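PDB 5YTI: flagellar hook associated protein type 3 FlgL from Legionella pneumophila subsp. pneumophila, which probably serves as a structural component of the bacterial flagellum, as a hook-associated junction protein of the flagellin family. Local coordinates for residues 300-305 against 321-326; 190-195 against 217-222; 248-251 against 257-260; 84-89 against 118-123. All blocks are in the same frame, centred on the assembly; numbering follows the deposited sequence. Where two conformers were deposited one is given.

Contact 1. Residues 300-305 against 321-326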
loop_
_atom_site.group_PDB
_atom_site.type_symbol
_atom_site.label_atom_id
_atom_site.label_comp_id
_atom_site.label_asym_id
_atom_site.label_seq_id
_atom_site.Cartn_x
_atom_site.Cartn_y
_atom_site.Cartn_z
ATOM N N VAL A 300 -3.437 9.806 11.505
ATOM C CA VAL A 300 -3.489 11.038 12.277
ATOM C C VAL A 300 -4.306 10.903 13.575
ATOM O O VAL A 300 -3.932 11.504 14.591
ATOM C CB VAL A 300 -4.040 12.209 11.456
ATOM C CG1 VAL A 300 -4.023 13.462 12.310
ATOM C CG2 VAL A 300 -3.222 12.425 10.186
ATOM N N GLN A 301 -5.394 10.129 13.522
ATOM C CA GLN A 301 -6.194 9.804 14.710
ATOM C C GLN A 301 -5.308 9.181 15.749
ATOM O O GLN A 301 -5.462 9.440 16.940
ATOM C CB GLN A 301 -7.321 8.822 14.387
ATOM C CG GLN A 301 -8.340 9.365 13.392
ATOM C CD GLN A 301 -9.638 8.600 13.408
ATOM O OE1 GLN A 301 -10.635 9.115 13.910
ATOM N NE2 GLN A 301 -9.644 7.379 12.854
ATOM N N ARG A 302 -4.381 8.361 15.264
ATOM C CA ARG A 302 -3.418 7.657 16.082
ATOM C C ARG A 302 -2.325 8.561 16.642
ATOM O O ARG A 302 -1.834 8.316 17.750
ATOM C CB ARG A 302 -2.756 6.558 15.266
ATOM C CG ARG A 302 -3.577 5.284 15.091
ATOM C CD ARG A 302 -2.671 4.072 15.228
ATOM N NE ARG A 302 -2.194 3.525 13.963
ATOM C CZ ARG A 302 -1.084 2.796 13.821
ATOM N NH1 ARG A 302 -0.781 2.353 12.618
ATOM N NH2 ARG A 302 -0.262 2.523 14.842
HETATM N N MSE A 303 -1.908 9.580 15.892
HETATM C CA MSE A 303 -0.863 10.474 16.396
HETATM C C MSE A 303 -1.431 11.247 17.547
HETATM O O MSE A 303 -0.716 11.532 18.515
HETATM C CB MSE A 303 -0.342 11.441 15.360
HETATM C CG MSE A 303 0.646 10.870 14.348
HETATM SE SE MSE A 303 0.734 12.255 12.936
HETATM C CE MSE A 303 1.336 13.791 13.979
ATOM N N ILE A 304 -2.725 11.562 17.440
ATOM C CA ILE A 304 -3.496 12.232 18.510
ATOM C C ILE A 304 -3.671 11.342 19.774
ATOM O O ILE A 304 -3.375 11.764 20.900
ATOM C CB ILE A 304 -4.905 12.651 18.021
ATOM C CG1 ILE A 304 -4.839 13.752 16.958
ATOM C CG2 ILE A 304 -5.785 13.073 19.188
ATOM C CD1 ILE A 304 -6.164 13.966 16.219
ATOM N N ASN A 305 -4.163 10.119 19.610
ATOM C CA ASN A 305 -4.240 9.225 20.748
ATOM C C ASN A 305 -2.901 9.188 21.464
ATOM O O ASN A 305 -2.879 9.199 22.678
ATOM C CB ASN A 305 -4.622 7.811 20.340
ATOM C CG ASN A 305 -6.039 7.712 19.805
ATOM O OD1 ASN A 305 -6.486 6.632 19.432
ATOM N ND2 ASN A 305 -6.751 8.834 19.756
ATOM N N GLN A 321 7.346 5.416 22.341
ATOM C CA GLN A 321 8.349 5.451 21.282
ATOM C C GLN A 321 8.076 4.382 20.247
ATOM O O GLN A 321 8.062 4.649 19.057
ATOM C CB GLN A 321 9.772 5.329 21.838
ATOM C CG GLN A 321 10.869 5.863 20.901
ATOM C CD GLN A 321 10.886 7.391 20.809
ATOM O OE1 GLN A 321 9.872 8.029 20.450
ATOM N NE2 GLN A 321 12.041 7.994 21.141
ATOM N N THR A 322 7.808 3.170 20.683
ATOM C CA THR A 322 7.577 2.115 19.719
ATOM C C THR A 322 6.572 2.500 18.634
ATOM O O THR A 322 6.767 2.203 17.437
ATOM C CB THR A 322 7.048 0.879 20.409
ATOM O OG1 THR A 322 7.995 0.445 21.394
ATOM C CG2 THR A 322 6.810 -0.207 19.369
ATOM N N GLU A 323 5.496 3.131 19.095
ATOM C CA GLU A 323 4.424 3.611 18.257
ATOM C C GLU A 323 4.808 4.933 17.571
ATOM O O GLU A 323 4.396 5.161 16.456
ATOM C CB GLU A 323 3.134 3.738 19.089
ATOM C CG GLU A 323 2.032 4.663 18.542
ATOM C CD GLU A 323 0.906 3.992 17.722
ATOM O OE1 GLU A 323 1.074 2.838 17.252
ATOM O OE2 GLU A 323 -0.167 4.656 17.523
ATOM N N ASN A 324 5.589 5.807 18.205
ATOM C CA ASN A 324 6.066 7.017 17.511
ATOM C C ASN A 324 6.783 6.626 16.228
ATOM O O ASN A 324 6.446 7.149 15.169
ATOM C CB ASN A 324 7.055 7.835 18.342
ATOM C CG ASN A 324 6.395 8.760 19.345
ATOM O OD1 ASN A 324 5.239 9.202 19.194
ATOM N ND2 ASN A 324 7.161 9.092 20.379
ATOM N N ASN A 325 7.776 5.730 16.330
ATOM C CA ASN A 325 8.543 5.246 15.177
ATOM C C ASN A 325 7.664 4.743 14.051
ATOM O O ASN A 325 7.997 4.906 12.853
ATOM C CB ASN A 325 9.425 4.079 15.570
ATOM C CG ASN A 325 10.684 4.519 16.229
ATOM O OD1 ASN A 325 10.615 5.201 17.238
ATOM N ND2 ASN A 325 11.853 4.159 15.650
ATOM N N GLN A 326 6.567 4.096 14.436
ATOM C CA GLN A 326 5.642 3.551 13.440
ATOM C C GLN A 326 4.932 4.691 12.754
ATOM O O GLN A 326 4.848 4.735 11.535
ATOM C CB GLN A 326 4.627 2.567 14.065
ATOM C CG GLN A 326 5.274 1.285 14.573
ATOM C CD GLN A 326 5.326 0.212 13.527
ATOM O OE1 GLN A 326 4.286 -0.155 12.996
ATOM N NE2 GLN A 326 6.522 -0.326 13.239
#

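Contact 2. Residues 190-195 against 217-222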
loop_
_atom_site.group_PDB
_atom_site.type_symbol
_atom_site.label_atom_id
_atom_site.label_comp_id
_atom_site.label_asym_id
_atom_site.label_seq_id
_atom_site.Cartn_x
_atom_site.Cartn_y
_atom_site.Cartn_z
ATOM N N ASN A 190 6.303 0.163 8.433
ATOM C CA ASN A 190 7.345 0.644 7.568
ATOM C C ASN A 190 7.010 0.364 6.141
ATOM O O ASN A 190 7.856 0.586 5.261
ATOM C CB ASN A 190 8.666 -0.057 7.875
ATOM C CG ASN A 190 8.558 -1.553 7.799
ATOM O OD1 ASN A 190 7.692 -2.082 7.114
ATOM N ND2 ASN A 190 9.424 -2.247 8.534
ATOM N N GLY A 191 5.818 -0.184 5.917
ATOM C CA GLY A 191 5.334 -0.443 4.585
ATOM C C GLY A 191 5.185 -1.913 4.320
ATOM O O GLY A 191 4.421 -2.326 3.441
ATOM N N ARG A 192 5.923 -2.713 5.074
ATOM C CA ARG A 192 5.892 -4.161 4.920
ATOM C C ARG A 192 5.489 -4.861 6.221
ATOM O O ARG A 192 4.686 -5.818 6.193
ATOM C CB ARG A 192 7.262 -4.655 4.442
ATOM C CG ARG A 192 7.635 -4.139 3.064
ATOM C CD ARG A 192 6.708 -4.697 1.981
ATOM N NE ARG A 192 6.850 -6.148 1.834
ATOM C CZ ARG A 192 7.886 -6.736 1.246
ATOM N NH1 ARG A 192 7.928 -8.053 1.154
ATOM N NH2 ARG A 192 8.873 -6.006 0.742
ATOM N N PHE A 193 6.041 -4.391 7.354
ATOM C CA PHE A 193 5.580 -4.863 8.683
ATOM C C PHE A 193 5.395 -3.786 9.767
ATOM O O PHE A 193 6.093 -2.751 9.813
ATOM C CB PHE A 193 6.447 -6.012 9.219
ATOM C CG PHE A 193 7.908 -5.693 9.280
ATOM C CD1 PHE A 193 8.739 -5.940 8.186
ATOM C CD2 PHE A 193 8.459 -5.139 10.414
ATOM C CE1 PHE A 193 10.097 -5.631 8.230
ATOM C CE2 PHE A 193 9.811 -4.826 10.456
ATOM C CZ PHE A 193 10.632 -5.082 9.368
ATOM N N ALA A 194 4.434 -4.065 10.646
ATOM C CA ALA A 194 4.056 -3.136 11.695
ATOM C C ALA A 194 4.290 -3.739 13.067
ATOM O O ALA A 194 4.287 -4.955 13.212
ATOM C CB ALA A 194 2.609 -2.731 11.530
ATOM N N ILE A 195 4.496 -2.873 14.061
ATOM C CA ILE A 195 4.843 -3.283 15.421
ATOM C C ILE A 195 4.069 -2.518 16.498
ATOM O O ILE A 195 4.210 -1.297 16.646
ATOM C CB ILE A 195 6.316 -3.065 15.672
ATOM C CG1 ILE A 195 7.118 -3.806 14.620
ATOM C CG2 ILE A 195 6.677 -3.533 17.062
ATOM C CD1 ILE A 195 8.577 -3.431 14.635
ATOM N N ALA A 217 14.315 -12.334 -0.451
ATOM C CA ALA A 217 14.174 -13.787 -0.645
ATOM C C ALA A 217 13.971 -14.512 0.669
ATOM O O ALA A 217 13.245 -15.485 0.704
ATOM C CB ALA A 217 15.370 -14.386 -1.382
ATOM N N ALA A 218 14.623 -14.056 1.737
ATOM C CA ALA A 218 14.450 -14.713 3.033
ATOM C C ALA A 218 13.105 -14.357 3.729
ATOM O O ALA A 218 12.792 -14.928 4.766
ATOM C CB ALA A 218 15.617 -14.373 3.941
ATOM N N PHE A 219 12.336 -13.425 3.147
ATOM C CA PHE A 219 11.191 -12.805 3.784
ATOM C C PHE A 219 10.042 -13.776 3.924
ATOM O O PHE A 219 9.745 -14.510 2.988
ATOM C CB PHE A 219 10.714 -11.635 2.945
ATOM C CG PHE A 219 9.399 -11.056 3.397
ATOM C CD1 PHE A 219 9.338 -10.173 4.455
ATOM C CD2 PHE A 219 8.220 -11.380 2.743
ATOM C CE1 PHE A 219 8.137 -9.627 4.840
ATOM C CE2 PHE A 219 7.004 -10.844 3.135
ATOM C CZ PHE A 219 6.967 -9.979 4.196
ATOM N N VAL A 220 9.391 -13.767 5.088
ATOM C CA VAL A 220 8.204 -14.592 5.305
ATOM C C VAL A 220 7.083 -13.802 5.999
ATOM O O VAL A 220 7.203 -13.385 7.163
ATOM C CB VAL A 220 8.518 -15.867 6.133
ATOM C CG1 VAL A 220 7.246 -16.684 6.310
ATOM C CG2 VAL A 220 9.602 -16.695 5.467
ATOM N N PRO A 221 5.981 -13.597 5.289
ATOM C CA PRO A 221 4.947 -12.884 6.009
ATOM C C PRO A 221 4.340 -13.812 7.110
ATOM O O PRO A 221 4.064 -15.016 6.863
ATOM C CB PRO A 221 3.938 -12.539 4.900
ATOM C CG PRO A 221 4.144 -13.590 3.818
ATOM C CD PRO A 221 5.499 -14.227 4.039
ATOM N N ASP A 222 4.174 -13.265 8.317
ATOM C CA ASP A 222 3.601 -14.008 9.437
ATOM C C ASP A 222 3.203 -13.044 10.552
ATOM O O ASP A 222 3.567 -11.882 10.554
ATOM C CB ASP A 222 4.613 -15.046 9.958
ATOM C CG ASP A 222 3.969 -16.214 10.761
ATOM O OD1 ASP A 222 2.727 -16.202 10.969
ATOM O OD2 ASP A 222 4.734 -17.141 11.186
#

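Contact 3. Residues 248-251 against 257-260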
loop_
_atom_site.group_PDB
_atom_site.type_symbol
_atom_site.label_atom_id
_atom_site.label_comp_id
_atom_site.label_asym_id
_atom_site.label_seq_id
_atom_site.Cartn_x
_atom_site.Cartn_y
_atom_site.Cartn_z
ATOM N N VAL A 248 11.136 -19.253 15.574
ATOM C CA VAL A 248 12.180 -18.896 14.630
ATOM C C VAL A 248 13.448 -18.511 15.375
ATOM O O VAL A 248 14.501 -18.984 14.987
ATOM C CB VAL A 248 11.735 -17.854 13.563
ATOM C CG1 VAL A 248 11.301 -18.558 12.266
ATOM C CG2 VAL A 248 10.611 -16.982 14.087
ATOM N N ILE A 249 13.344 -17.711 16.444
ATOM C CA ILE A 249 14.493 -17.418 17.313
ATOM C C ILE A 249 14.176 -17.833 18.696
ATOM O O ILE A 249 13.469 -17.108 19.375
ATOM C CB ILE A 249 14.794 -15.897 17.487
ATOM C CG1 ILE A 249 15.157 -15.226 16.165
ATOM C CG2 ILE A 249 15.921 -15.671 18.507
ATOM C CD1 ILE A 249 16.216 -14.169 16.330
ATOM N N PRO A 250 14.694 -18.958 19.147
ATOM C CA PRO A 250 15.501 -19.873 18.346
ATOM C C PRO A 250 14.607 -20.976 17.838
ATOM O O PRO A 250 13.478 -21.075 18.316
ATOM C CB PRO A 250 16.500 -20.432 19.358
ATOM C CG PRO A 250 15.762 -20.378 20.654
ATOM C CD PRO A 250 14.804 -19.219 20.588
ATOM N N PRO A 251 15.081 -21.803 16.885
ATOM C CA PRO A 251 14.203 -22.877 16.361
ATOM C C PRO A 251 13.689 -23.826 17.435
ATOM O O PRO A 251 12.573 -24.345 17.317
ATOM C CB PRO A 251 15.094 -23.641 15.367
ATOM C CG PRO A 251 16.485 -23.119 15.599
ATOM C CD PRO A 251 16.356 -21.736 16.166
ATOM N N ASP A 257 18.942 -21.910 24.418
ATOM C CA ASP A 257 19.524 -21.903 23.063
ATOM C C ASP A 257 19.378 -20.499 22.435
ATOM O O ASP A 257 19.676 -20.288 21.261
ATOM C CB ASP A 257 18.880 -22.993 22.171
ATOM C CG ASP A 257 19.414 -24.408 22.468
ATOM O OD1 ASP A 257 20.653 -24.624 22.490
ATOM O OD2 ASP A 257 18.592 -25.326 22.667
ATOM N N ALA A 258 18.952 -19.529 23.234
ATOM C CA ALA A 258 18.496 -18.254 22.688
ATOM C C ALA A 258 19.578 -17.157 22.628
ATOM O O ALA A 258 20.449 -17.086 23.506
ATOM C CB ALA A 258 17.298 -17.760 23.494
ATOM N N PRO A 259 19.528 -16.294 21.590
ATOM C CA PRO A 259 20.390 -15.085 21.610
ATOM C C PRO A 259 20.023 -14.115 22.731
ATOM O O PRO A 259 18.849 -13.936 23.029
ATOM C CB PRO A 259 20.156 -14.423 20.227
ATOM C CG PRO A 259 18.998 -15.149 19.613
ATOM C CD PRO A 259 18.892 -16.507 20.275
ATOM N N LEU A 260 21.024 -13.474 23.320
ATOM C CA LEU A 260 20.791 -12.542 24.425
ATOM C C LEU A 260 20.609 -11.107 23.874
ATOM O O LEU A 260 21.017 -10.797 22.757
ATOM C CB LEU A 260 21.911 -12.621 25.474
ATOM C CG LEU A 260 22.938 -13.766 25.304
ATOM C CD1 LEU A 260 24.142 -13.357 24.437
ATOM C CD2 LEU A 260 23.415 -14.249 26.669
#

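Contact 4. Residues 84-89 against 118-123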
loop_
_atom_site.group_PDB
_atom_site.type_symbol
_atom_site.label_atom_id
_atom_site.label_comp_id
_atom_site.label_asym_id
_atom_site.label_seq_id
_atom_site.Cartn_x
_atom_site.Cartn_y
_atom_site.Cartn_z
ATOM N N VAL A 84 -0.093 17.917 0.919
ATOM C CA VAL A 84 1.295 17.615 1.301
ATOM C C VAL A 84 1.701 18.586 2.414
ATOM O O VAL A 84 2.190 18.172 3.460
ATOM C CB VAL A 84 2.273 17.650 0.104
ATOM C CG1 VAL A 84 3.732 17.686 0.576
ATOM C CG2 VAL A 84 2.007 16.458 -0.809
ATOM N N ASN A 85 1.451 19.869 2.198
ATOM C CA ASN A 85 1.640 20.871 3.243
ATOM C C ASN A 85 1.171 20.410 4.618
ATOM O O ASN A 85 1.908 20.531 5.609
ATOM C CB ASN A 85 0.905 22.149 2.874
ATOM C CG ASN A 85 1.655 22.950 1.850
ATOM O OD1 ASN A 85 2.857 22.734 1.656
ATOM N ND2 ASN A 85 0.960 23.881 1.182
ATOM N N SER A 86 -0.053 19.896 4.674
ATOM C CA SER A 86 -0.599 19.407 5.920
ATOM C C SER A 86 0.236 18.242 6.488
ATOM O O SER A 86 0.444 18.146 7.700
ATOM C CB SER A 86 -2.061 18.990 5.728
ATOM O OG SER A 86 -2.882 20.101 5.403
ATOM N N LEU A 87 0.725 17.359 5.625
ATOM C CA LEU A 87 1.454 16.208 6.098
ATOM C C LEU A 87 2.823 16.586 6.490
ATOM O O LEU A 87 3.399 15.927 7.334
ATOM C CB LEU A 87 1.538 15.160 5.018
ATOM C CG LEU A 87 0.194 14.449 4.838
ATOM C CD1 LEU A 87 0.059 13.822 3.452
ATOM C CD2 LEU A 87 0.033 13.407 5.943
ATOM N N HIS A 88 3.373 17.625 5.873
ATOM C CA HIS A 88 4.754 18.038 6.178
ATOM C C HIS A 88 4.868 18.512 7.617
ATOM O O HIS A 88 5.891 18.324 8.289
ATOM C CB HIS A 88 5.248 19.136 5.223
ATOM C CG HIS A 88 5.974 18.602 4.026
ATOM N ND1 HIS A 88 5.957 19.231 2.800
ATOM C CD2 HIS A 88 6.710 17.474 3.862
ATOM C CE1 HIS A 88 6.669 18.528 1.937
ATOM N NE2 HIS A 88 7.125 17.451 2.552
ATOM N N ARG A 89 3.771 19.108 8.063
ATOM C CA ARG A 89 3.637 19.674 9.378
ATOM C C ARG A 89 3.307 18.531 10.316
ATOM O O ARG A 89 3.932 18.415 11.372
ATOM C CB ARG A 89 2.548 20.776 9.394
ATOM C CG ARG A 89 2.212 21.408 10.755
ATOM C CD ARG A 89 3.417 21.995 11.510
ATOM N NE ARG A 89 3.068 22.291 12.909
ATOM C CZ ARG A 89 3.912 22.221 13.947
ATOM N NH1 ARG A 89 5.183 21.898 13.777
ATOM N NH2 ARG A 89 3.488 22.480 15.175
ATOM N N LEU A 118 -5.985 16.881 10.837
ATOM C CA LEU A 118 -6.913 15.833 10.425
ATOM C C LEU A 118 -8.129 16.458 9.718
ATOM O O LEU A 118 -8.429 16.110 8.584
ATOM C CB LEU A 118 -7.366 14.993 11.622
ATOM C CG LEU A 118 -8.517 13.995 11.396
ATOM C CD1 LEU A 118 -8.196 13.042 10.268
ATOM C CD2 LEU A 118 -8.815 13.195 12.654
ATOM N N ASN A 119 -8.818 17.383 10.379
ATOM C CA ASN A 119 -10.006 18.043 9.813
ATOM C C ASN A 119 -9.678 18.698 8.459
ATOM O O ASN A 119 -10.470 18.631 7.514
ATOM C CB ASN A 119 -10.586 19.108 10.781
ATOM C CG ASN A 119 -11.075 18.529 12.127
ATOM O OD1 ASN A 119 -10.944 17.324 12.417
ATOM N ND2 ASN A 119 -11.657 19.402 12.954
ATOM N N GLN A 120 -8.502 19.320 8.369
ATOM C CA GLN A 120 -8.020 19.911 7.116
ATOM C C GLN A 120 -8.000 18.852 6.000
ATOM O O GLN A 120 -8.526 19.067 4.914
ATOM C CB GLN A 120 -6.631 20.545 7.342
ATOM C CG GLN A 120 -6.150 21.501 6.250
ATOM C CD GLN A 120 -5.327 22.673 6.772
ATOM O OE1 GLN A 120 -5.823 23.799 6.796
ATOM N NE2 GLN A 120 -4.067 22.426 7.185
ATOM N N LEU A 121 -7.441 17.684 6.295
ATOM C CA LEU A 121 -7.287 16.620 5.303
ATOM C C LEU A 121 -8.611 16.022 4.896
ATOM O O LEU A 121 -8.786 15.628 3.750
ATOM C CB LEU A 121 -6.351 15.536 5.810
ATOM C CG LEU A 121 -4.889 15.947 5.953
ATOM C CD1 LEU A 121 -4.152 14.842 6.652
ATOM C CD2 LEU A 121 -4.235 16.188 4.614
ATOM N N LEU A 122 -9.559 15.970 5.816
ATOM C CA LEU A 122 -10.928 15.556 5.446
ATOM C C LEU A 122 -11.624 16.554 4.489
ATOM O O LEU A 122 -12.477 16.162 3.697
ATOM C CB LEU A 122 -11.800 15.341 6.700
ATOM C CG LEU A 122 -11.347 14.191 7.594
ATOM C CD1 LEU A 122 -11.816 14.324 9.031
ATOM C CD2 LEU A 122 -11.805 12.859 7.008
ATOM N N ASP A 123 -11.286 17.841 4.606
ATOM C CA ASP A 123 -11.891 18.868 3.772
ATOM C C ASP A 123 -11.309 18.644 2.378
ATOM O O ASP A 123 -12.055 18.615 1.395
ATOM C CB ASP A 123 -11.593 20.299 4.284
ATOM C CG ASP A 123 -12.362 20.669 5.589
ATOM O OD1 ASP A 123 -13.086 19.799 6.110
ATOM O OD2 ASP A 123 -12.246 21.827 6.091
#

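Contact 1. Residues 300-305 against 321-326
The guanidinium of Arg302 meets the carboxylate of Glu323 at its edge, in plane, with OE1 lying beside NH2, while the two flat groups are turned 47° against each other. NH2 of Arg302 and OE1 of Glu323 are 2.8 Å apart, a salt bridge whose hydrogen bond is weak because the N-H points poorly at its acceptor, at 119°. The second carboxylate oxygen, OE2 of Glu323, lies 3.4 Å from CD of Arg302 and thus rests alongside the aliphatic part of the arginine. Bends at chi2 and chi3 (-96°) swing the guanidinium off the line of the arginine chain and bring NH2 round to the carboxylate. Glu323 bends too, at chi2, as it reaches over from the long helix 316-374 toward the short helix 296-307. The arginine has a second acidic partner, since its NH1 forms a salt bridge with Glu294. On another side of helix 296-307, Met303, a selenomethionine, packs on Leu90 and Ile93 of helix 49-96. Paired with two carboxylates, the Arg302 charge is probably well compensated, and the link to Glu323 is a surface ion pair resting more on electrostatics than on a well-directed hydrogen bond.

Contact 2. Residues 190-195 against 217-222
Arg192 lays the NH1 end of its guanidinium over one face of the Phe219 ring, 3.5 Å above the ring plane and over its centre. The contact is a cation-pi interaction: CZ of Arg192 is 4.6 Å from the centroid of the Phe219 ring and 13° off the ring normal. The guanidinium does not lie flat on the phenyl group, for the planes are 58° apart and a single nitrogen is presented to the ring. With CG anti to the backbone N (chi1 171°), the phenylalanine turns its ring out of the loop toward the arginine. Arg192 NH1 also forms a salt bridge with Glu216, so one nitrogen serves both the aromatic face and an acid.

At the foot of the arginine, OD1 of Asn190 accepts from two backbone amides, N of Arg192 and N of Phe193, each at 2.8 Å; the first makes an Asx turn. The amide of Asn190 also puts ND2 over one face of the Phe193 ring.

Val213 of strand 207-213 and Met272 of strand 272-277 both pack on Phe219, and Arg192 NH2 donates a hydrogen bond to Asn190 O of the second subunit. The arginine thus stands where edge strand 193-197 begins, between the loop leading to strand 224-230 and the subunit interface, with Ser333 of the second subunit, on its helix 316-374, packed against it.

Contact 3. Residues 248-251 against 257-260
Ile249 and Pro259 approach at a slant, the CG2 methyl of the isoleucine set against the CG corner of the proline ring. CG2 of Ile249 lies 3.3 Å from CG of Pro259 and 3.6 Å from CD of the same ring, so the methyl meets the CG-CD edge of the pyrrolidine obliquely. The isoleucine presents this branch because CG2 stands anti to the backbone N, whereas CG1 is anti to the carbonyl carbon (chi1 -62°) and leads elsewhere.

Next along the chain, Pro250 turns the CG and CD part of its ring toward Ala258. CD of Pro250 is 4.1 Å from CB of Ala258, and CG of Pro250 lies 4.0 Å from CA of Ala258, so the ring borders both the methyl and the main chain. On the same side, CB of Pro250 lies 3.7 Å from the carbonyl O of Asp257, a packing contact.

The two segments are the limbs of a short loop that leaves edge strand 246-249 of the antiparallel five-stranded sheet. A classic beta bulge marks the strand's end, with Val248 and Ile249 both facing Val240, and the cis peptide before Pro250 then turns the chain away. The returning limb comes back alongside strand 236-242, where Pro259 is backbone hydrogen-bonded to Val238. Toward that strand, Pro250 packs on Met239 and Ala258 on Val237. Asp257 carries its carboxylate away from Pro250 and makes a weak hydrogen bond with Ser252.

Contact 4. Residues 84-89 against 118-123
Between the two segments the polar contact is that of Ser86 with Gln120, where NE2 of Gln120 gives a weak hydrogen bond to OG of Ser86 at 3.2 Å, bent to 134° at the hydrogen. CG of Gln120 stands opposite the backbone N about the CA-CB bond (chi1 -165°), and the chain then bends at chi2, which carries its amide across to the serine. The hydroxyl also sits beside the aliphatic stem, with OG of Ser86 3.7 Å from CG of Gln120.

These residues belong to helices 49-96 and 104-125, an antiparallel helical hairpin within the flagellin N-terminal helical region. Locally the axes pass at 10.0 Å with 161° between their directions, and Ser86 lies level with Leu121.

Apolar contact is made mainly by Leu121, which brings CD2 to CB of Ser86 at 3.7 Å. Its other methyl, CD1 of Leu121, faces CD2 of Leu87 more loosely, at 4.5 Å. Leu87 continues this apolar layer on to Ile338 of the long helix 316-374 and Ile296 of helix 296-307. An ion pair also links the two helices: NH2 of Arg89 forms a salt bridge with Glu113.

In the fold
Along the chain the contacts open and close in series, in the order contact 4, contact 2, contact 3, contact 1. Contacts 4 and 1 belong to the helical part, their centres 16 Å apart, and they touch where Val300 and Gln301 pack on Leu118. Contact 1 also touches contact 2, where Gln326 OE1 probably accepts a hydrogen bond from Ile195 N, joining long helix 316-374 to edge strand 193-197 and so the helical part to the beta-rich region. Contacts 2 and 3 reach the same five-stranded sheet, at its opposite edges, with centres 19 Å apart; contact 2 also lies at the subunit interface. Contacts 3 and 4 are farthest apart, centres 44 Å, and the chain returns to the helices at contact 1.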